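Local coordinates for putative uncharacterized protein (Streptococcus pyogenes serotype M1, PDB 3VZH) that probably processes CRISPR precursor RNA as a Cas5d endoribonuclease of the subtype I-C antiviral defence system, at residues Q40-N43 with G44-D47; D149-Q153 with E154-T158; Y4-R7 with D8-V11. One frame throughout, in Å; residues are numbered along the deposited sequence.

Contact 1: Q40-N43 with G44-D47; sequences QALN and GIVD
Leu42 and Ile45, one helical turn apart, meet through their branch ends: CD2 of Leu42 lies 4.2 Å from CD1 of Ile45. Ile45 lays the CG1 arm back along the turn, CG1 anti to the carbonyl carbon (chi1 -74°), and this brings CG1 to 3.5 Å from Ala41 O. Val46 faces the preceding turn with CG2, which sits 3.4 Å from Asn43 O, while CG1 comes up against Leu42 O. Asp47 folds its carboxylate back over the same Asn43 carbonyl, but its OD1 takes a hydrogen bond from Asn57 ND2. At the other end Gln40 sends OE1 to the backbone N of Phe177. The backbone beneath is regular: Gly44 N, Ile45 N, Val46 N and Asp47 N each donate to the carbonyl four residues earlier, from 2.9 Å for Val46 N to Leu42 O up to 3.1 Å for Ile45 N to Ala41 O, the latter less straight. The apolar face made by Leu42, Ile45 and Val46 rests on strands 55-64 and 95-105, with Ile99 touching all three. This is an amphipathic alpha-helix, residues 39-49, packed on an antiparallel sheet, as in the ferredoxin-like RRM fold of the Cas5 proteins.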
loop_
_atom_site.group_PDB
_atom_site.type_symbol
_atom_site.label_atom_id
_atom_site.label_comp_id
_atom_site.label_asym_id
_atom_site.label_seq_id
_atom_site.Cartn_x
_atom_site.Cartn_y
_atom_site.Cartn_z
ATOM N N GLN A 40 1.228 -3.265 -4.684
ATOM C CA GLN A 40 1.147 -2.182 -5.734
ATOM C C GLN A 40 0.117 -1.066 -5.398
ATOM O O GLN A 40 0.436 0.121 -5.492
ATOM C CB GLN A 40 0.897 -2.710 -7.132
ATOM C CG GLN A 40 1.208 -1.690 -8.266
ATOM C CD GLN A 40 2.728 -1.536 -8.517
ATOM O OE1 GLN A 40 3.304 -2.154 -9.445
ATOM N NE2 GLN A 40 3.394 -0.685 -7.701
ATOM N N ALA A 41 -1.112 -1.403 -4.999
ATOM C CA ALA A 41 -2.099 -0.389 -4.742
ATOM C C ALA A 41 -1.641 0.396 -3.509
ATOM O O ALA A 41 -1.868 1.629 -3.441
ATOM C CB ALA A 41 -3.427 -1.019 -4.383
ATOM N N LEU A 42 -1.048 -0.282 -2.527
ATOM C CA LEU A 42 -0.592 0.451 -1.364
ATOM C C LEU A 42 0.583 1.401 -1.647
ATOM O O LEU A 42 0.583 2.552 -1.093
ATOM C CB LEU A 42 -0.189 -0.455 -0.170
ATOM C CG LEU A 42 -1.321 -1.395 0.208
ATOM C CD1 LEU A 42 -0.940 -2.266 1.416
ATOM C CD2 LEU A 42 -2.497 -0.520 0.659
ATOM N N ASN A 43 1.507 0.947 -2.507
ATOM C CA ASN A 43 2.608 1.783 -3.039
ATOM C C ASN A 43 1.974 3.063 -3.670
ATOM O O ASN A 43 2.491 4.147 -3.467
ATOM C CB ASN A 43 3.369 1.067 -4.170
ATOM C CG ASN A 43 4.221 -0.081 -3.639
ATOM O OD1 ASN A 43 4.474 -0.158 -2.428
ATOM N ND2 ASN A 43 4.644 -0.979 -4.517
ATOM N N GLY A 44 0.938 2.903 -4.533
ATOM C CA GLY A 44 0.198 4.019 -5.070
ATOM C C GLY A 44 -0.315 5.012 -4.071
ATOM O O GLY A 44 -0.224 6.211 -4.316
ATOM N N ILE A 45 -0.923 4.513 -2.983
ATOM C CA ILE A 45 -1.488 5.368 -1.970
ATOM C C ILE A 45 -0.403 6.141 -1.202
ATOM O O ILE A 45 -0.515 7.407 -1.059
ATOM C CB ILE A 45 -2.300 4.488 -1.021
ATOM C CG1 ILE A 45 -3.651 4.056 -1.745
ATOM C CG2 ILE A 45 -2.631 5.241 0.240
ATOM C CD1 ILE A 45 -4.348 2.864 -1.017
ATOM N N VAL A 46 0.668 5.453 -0.809
ATOM C CA VAL A 46 1.744 6.184 -0.123
ATOM C C VAL A 46 2.422 7.172 -1.059
ATOM O O VAL A 46 2.722 8.268 -0.681
ATOM C CB VAL A 46 2.736 5.246 0.654
ATOM C CG1 VAL A 46 1.933 4.397 1.654
ATOM C CG2 VAL A 46 3.612 4.408 -0.314
ATOM N N ASP A 47 2.652 6.833 -2.318
ATOM C CA ASP A 47 3.188 7.858 -3.165
ATOM C C ASP A 47 2.254 9.040 -3.437
ATOM O O ASP A 47 2.730 10.125 -3.796
ATOM C CB ASP A 47 3.481 7.236 -4.557
ATOM C CG ASP A 47 4.614 6.223 -4.554
ATOM O OD1 ASP A 47 5.393 6.138 -3.587
ATOM O OD2 ASP A 47 4.774 5.572 -5.643
#

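Contact 2: D149-Q153 with E154-T158; sequences DDISQ and EEYET
Gln153 and Glu157 form the main side-chain hydrogen bond, NE2 to OE2 at 2.8 Å and almost straight (178°). The acceptor lies in the amide plane of Gln153, yet the donor stands above the carboxylate plane, the two flat groups being turned 85° apart. An extended Gln153 chain, with CG anti to the backbone N (chi1 -176°), carries the amide to this place. Tyr156 OH is hydrogen-bonded to Glu61.

Backbone and capping bonds start the helix. Ser152, at the N-cap, accepts from Glu155 N through OG at 3.3 Å, and its carbonyl O receives Tyr156 N at 3.0 Å. Glu157 N donates to Gln153 O in the same way. One water accepts from Glu154 N; a second accepts from Ser152 N and donates to Glu155 OE2.

Ile151 supplies the van der Waals contacts. Its CG2 methyl lies against the Glu155 carboxylate, 3.6 Å from CD of Glu155, the side chains crossing at about a right angle. The apolar pair is Ile151 CD1 with Tyr156 CB at 4.1 Å, near the ring edge.

Glu154 N is thus met by water, Glu155 N by Ser152 OG and Tyr156 N by Ser152 O, and the neutral Gln153 amide probably steadies the charge on Glu157 without forming an ion pair.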
loop_
_atom_site.group_PDB
_atom_site.type_symbol
_atom_site.label_atom_id
_atom_site.label_comp_id
_atom_site.label_asym_id
_atom_site.label_seq_id
_atom_site.Cartn_x
_atom_site.Cartn_y
_atom_site.Cartn_z
ATOM N N ASP A 149 -5.636 9.538 6.985
ATOM C CA ASP A 149 -5.424 10.285 8.230
ATOM C C ASP A 149 -4.187 9.800 8.996
ATOM O O ASP A 149 -3.739 8.638 8.892
ATOM C CB ASP A 149 -6.668 10.222 9.171
ATOM C CG ASP A 149 -7.745 11.279 8.802
ATOM O OD1 ASP A 149 -7.415 12.463 8.589
ATOM O OD2 ASP A 149 -8.914 10.896 8.703
ATOM N N ASP A 150 -3.659 10.715 9.799
ATOM C CA ASP A 150 -2.481 10.502 10.609
ATOM C C ASP A 150 -2.777 9.559 11.789
ATOM O O ASP A 150 -3.815 9.698 12.490
ATOM C CB ASP A 150 -2.086 11.866 11.194
ATOM C CG ASP A 150 -0.616 11.858 11.701
ATOM O OD1 ASP A 150 -0.154 12.949 12.054
ATOM O OD2 ASP A 150 0.091 10.765 11.609
ATOM N N ILE A 151 -1.971 8.494 11.929
ATOM C CA ILE A 151 -2.037 7.742 13.226
ATOM C C ILE A 151 -0.593 7.572 13.716
ATOM O O ILE A 151 0.303 7.708 12.934
ATOM C CB ILE A 151 -2.671 6.370 13.052
ATOM C CG1 ILE A 151 -1.892 5.513 12.017
ATOM C CG2 ILE A 151 -4.175 6.521 12.671
ATOM C CD1 ILE A 151 -2.358 4.025 11.958
ATOM N N SER A 152 -0.418 7.287 14.991
ATOM C CA SER A 152 0.933 7.153 15.562
ATOM C C SER A 152 1.231 5.629 15.592
ATOM O O SER A 152 0.355 4.789 15.350
ATOM C CB SER A 152 0.924 7.692 16.998
ATOM O OG SER A 152 0.134 6.867 17.806
ATOM N N GLN A 153 2.484 5.303 15.950
ATOM C CA GLN A 153 2.929 3.925 16.048
ATOM C C GLN A 153 2.078 3.239 17.026
ATOM O O GLN A 153 1.629 2.123 16.774
ATOM C CB GLN A 153 4.393 3.890 16.489
ATOM C CG GLN A 153 4.884 2.414 16.485
ATOM C CD GLN A 153 6.289 2.259 17.030
ATOM O OE1 GLN A 153 7.020 3.216 17.150
ATOM N NE2 GLN A 153 6.662 1.026 17.369
ATOM N N GLU A 154 1.815 3.930 18.147
ATOM C CA GLU A 154 0.960 3.337 19.174
ATOM C C GLU A 154 -0.422 2.924 18.668
ATOM O O GLU A 154 -0.908 1.820 18.944
ATOM C CB GLU A 154 0.791 4.200 20.452
ATOM C CG GLU A 154 0.129 3.435 21.563
ATOM C CD GLU A 154 0.197 4.112 22.920
ATOM O OE1 GLU A 154 0.941 5.110 23.073
ATOM O OE2 GLU A 154 -0.497 3.628 23.846
ATOM N N GLU A 155 -1.061 3.801 17.923
ATOM C CA GLU A 155 -2.379 3.478 17.397
ATOM C C GLU A 155 -2.316 2.306 16.418
ATOM O O GLU A 155 -3.254 1.429 16.408
ATOM C CB GLU A 155 -3.059 4.695 16.768
ATOM C CG GLU A 155 -4.452 4.379 16.193
ATOM C CD GLU A 155 -5.352 5.602 15.950
ATOM O OE1 GLU A 155 -6.458 5.467 15.332
ATOM O OE2 GLU A 155 -4.951 6.720 16.330
ATOM N N TYR A 156 -1.334 2.355 15.507
ATOM C CA TYR A 156 -1.059 1.225 14.630
ATOM C C TYR A 156 -1.015 -0.166 15.323
ATOM O O TYR A 156 -1.747 -1.106 14.968
ATOM C CB TYR A 156 0.233 1.447 13.842
ATOM C CG TYR A 156 0.442 0.329 12.796
ATOM C CD1 TYR A 156 -0.159 0.379 11.547
ATOM C CD2 TYR A 156 1.291 -0.755 13.103
ATOM C CE1 TYR A 156 0.043 -0.635 10.608
ATOM C CE2 TYR A 156 1.482 -1.814 12.218
ATOM C CZ TYR A 156 0.906 -1.721 10.939
ATOM O OH TYR A 156 1.129 -2.762 10.091
ATOM N N GLU A 157 -0.178 -0.255 16.353
ATOM C CA GLU A 157 0.067 -1.490 17.052
ATOM C C GLU A 157 -1.133 -1.897 17.910
ATOM O O GLU A 157 -1.396 -3.085 18.065
ATOM C CB GLU A 157 1.352 -1.345 17.939
ATOM C CG GLU A 157 2.561 -1.230 17.006
ATOM C CD GLU A 157 3.892 -1.129 17.713
ATOM O OE1 GLU A 157 3.887 -1.040 18.972
ATOM O OE2 GLU A 157 4.926 -1.142 16.998
ATOM N N THR A 158 -1.881 -0.945 18.451
ATOM C CA THR A 158 -2.921 -1.346 19.358
ATOM C C THR A 158 -4.308 -1.436 18.751
ATOM O O THR A 158 -5.219 -1.940 19.398
ATOM C CB THR A 158 -2.899 -0.496 20.633
ATOM O OG1 THR A 158 -3.295 0.831 20.286
ATOM C CG2 THR A 158 -1.517 -0.490 21.152
HETATM O O HOH W 1 3.005 6.264 19.384
HETATM O O HOH W 2 -2.548 8.084 16.707
#

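Contact 3: Y4-R7 with D8-V11; sequences YRSR and DFYV
The carbonyl oxygen of Ser6 is gripped side-on by Arg5, whose NE and NH2 donate to it at 3.0 and 2.9 Å, respectively, and NH2 also reaches across to Asp8 OD1. That second bond, 2.8 Å from Arg5 NH2 to Asp8 OD1, is a salt bridge. OD1 lies in the guanidinium plane, whereas the nitrogen approaches from well above the carboxylate, the planes being 76° apart. A bend in the arginine chain at chi3 (-74°) turns the guanidinium forward alongside the following residues, where it holds both acceptors. With three hydrogen bonds on two neighbouring nitrogens, the rotation of the group is largely fixed. The second carboxylate oxygen of Asp8 has a weak, long ion pair with Lys100.

Ser6 OG donates to Arg7 O at 2.6 Å and takes a further hydrogen bond with Phe103 N; it lies at the rim of the Phe9 ring, near its plane. These residues lead into strand 9-15, which pairs antiparallel with strand 95-105 in the large sheet of the RRM-like Cas5 fold, and Phe9 and Val11 turn their side chains to helix 118-130 covering one face.

Arg7 runs across Phe9 with an extended chain. Its CG makes a CH-pi contact over one ring face, 4.1 Å from the centroid, and further out the Arg7 guanidinium lays one face over Phe9 CE1, its plane tilted 37° to the ring, with Arg7 CZ 3.4 Å from Phe9 CE1. Arg7 NH1 turns back to the backbone and donates to Asp8 O at 2.9 Å, clearly bent and tilted from the guanidinium plane. NH2 forms a salt bridge with Glu126 of helix 118-130, and Glu122 of that helix accepts from Arg7 N.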
loop_
_atom_site.group_PDB
_atom_site.type_symbol
_atom_site.label_atom_id
_atom_site.label_comp_id
_atom_site.label_asym_id
_atom_site.label_seq_id
_atom_site.Cartn_x
_atom_site.Cartn_y
_atom_site.Cartn_z
ATOM N N TYR A 4 20.627 4.070 4.113
ATOM C CA TYR A 4 19.738 4.950 4.861
ATOM C C TYR A 4 18.284 4.372 4.776
ATOM O O TYR A 4 17.871 3.856 3.739
ATOM C CB TYR A 4 19.727 6.357 4.243
ATOM C CG TYR A 4 18.583 7.171 4.717
ATOM C CD1 TYR A 4 17.415 7.300 3.946
ATOM C CD2 TYR A 4 18.579 7.718 6.013
ATOM C CE1 TYR A 4 16.344 8.068 4.391
ATOM C CE2 TYR A 4 17.491 8.415 6.499
ATOM C CZ TYR A 4 16.375 8.575 5.700
ATOM O OH TYR A 4 15.303 9.325 6.134
ATOM N N ARG A 5 17.578 4.375 5.903
ATOM C CA ARG A 5 16.106 4.255 5.803
ATOM C C ARG A 5 15.502 5.191 6.803
ATOM O O ARG A 5 16.033 5.381 7.935
ATOM C CB ARG A 5 15.624 2.817 5.990
ATOM C CG ARG A 5 16.105 2.231 7.297
ATOM C CD ARG A 5 15.156 1.165 7.863
ATOM N NE ARG A 5 13.981 1.844 8.399
ATOM C CZ ARG A 5 12.817 1.275 8.708
ATOM N NH1 ARG A 5 12.621 -0.031 8.526
ATOM N NH2 ARG A 5 11.824 2.051 9.166
ATOM N N SER A 6 14.353 5.736 6.429
ATOM C CA SER A 6 13.588 6.656 7.318
ATOM C C SER A 6 13.029 5.945 8.523
ATOM O O SER A 6 12.982 4.697 8.576
ATOM C CB SER A 6 12.426 7.357 6.579
ATOM O OG SER A 6 11.334 6.468 6.398
ATOM N N ARG A 7 12.506 6.748 9.475
ATOM C CA ARG A 7 11.623 6.145 10.425
ATOM C C ARG A 7 10.414 5.435 9.766
ATOM O O ARG A 7 10.112 5.689 8.573
ATOM C CB ARG A 7 11.108 7.176 11.441
ATOM C CG ARG A 7 10.111 8.152 10.866
ATOM C CD ARG A 7 9.631 8.967 12.054
ATOM N NE ARG A 7 8.653 10.009 11.827
ATOM C CZ ARG A 7 7.304 9.850 11.880
ATOM N NH1 ARG A 7 6.717 8.641 12.001
ATOM N NH2 ARG A 7 6.518 10.932 11.781
ATOM N N ASP A 8 9.771 4.544 10.566
ATOM C CA ASP A 8 8.423 4.058 10.166
ATOM C C ASP A 8 7.407 5.179 10.210
ATOM O O ASP A 8 7.358 5.949 11.216
ATOM C CB ASP A 8 7.974 2.896 11.065
ATOM C CG ASP A 8 8.843 1.654 10.866
ATOM O OD1 ASP A 8 9.186 1.353 9.708
ATOM O OD2 ASP A 8 9.183 1.020 11.897
ATOM N N PHE A 9 6.544 5.219 9.183
ATOM C CA PHE A 9 5.369 6.085 9.189
ATOM C C PHE A 9 4.169 5.179 9.152
ATOM O O PHE A 9 4.253 4.027 8.666
ATOM C CB PHE A 9 5.345 6.942 7.877
ATOM C CG PHE A 9 6.455 7.946 7.853
ATOM C CD1 PHE A 9 6.261 9.165 8.505
ATOM C CD2 PHE A 9 7.665 7.688 7.165
ATOM C CE1 PHE A 9 7.259 10.111 8.521
ATOM C CE2 PHE A 9 8.677 8.634 7.167
ATOM C CZ PHE A 9 8.473 9.835 7.858
ATOM N N TYR A 10 3.056 5.717 9.694
ATOM C CA TYR A 10 1.800 4.937 9.838
ATOM C C TYR A 10 0.651 5.810 9.402
ATOM O O TYR A 10 0.577 7.018 9.785
ATOM C CB TYR A 10 1.624 4.657 11.363
ATOM C CG TYR A 10 2.797 3.887 11.953
ATOM C CD1 TYR A 10 2.780 2.473 11.930
ATOM C CD2 TYR A 10 3.874 4.523 12.482
ATOM C CE1 TYR A 10 3.806 1.764 12.443
ATOM C CE2 TYR A 10 4.932 3.789 13.027
ATOM C CZ TYR A 10 4.867 2.411 12.930
ATOM O OH TYR A 10 5.842 1.587 13.464
ATOM N N VAL A 11 -0.297 5.244 8.634
ATOM C CA VAL A 11 -1.427 6.019 8.179
ATOM C C VAL A 11 -2.631 5.159 8.218
ATOM O O VAL A 11 -2.514 3.895 8.055
ATOM C CB VAL A 11 -1.297 6.548 6.740
ATOM C CG1 VAL A 11 -0.325 7.710 6.679
ATOM C CG2 VAL A 11 -0.884 5.426 5.808
#

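How the contacts relate
Along the chain the order is contact 3, contact 1, contact 2. The centres of contacts 2 and 3 lie about 13 Å apart, and the two touch: strands 9-15 and 147-150 are antiparallel neighbours in the eight-stranded sheet. Tyr10 makes the junction, with CD1 at 3.3 Å from CG of Tyr156 and its hydroxyl beside Gln153. Contact 1 lies in helix 39-49, its centre about 15 Å from that of contact 3 and about 18 Å from that of contact 2, and touches neither. Strand 95-105 is common ground: it pairs with strand 9-15 and is touched by side chains of all three contacts. The N-terminal strand and the two helices are thereby tied to one central sheet.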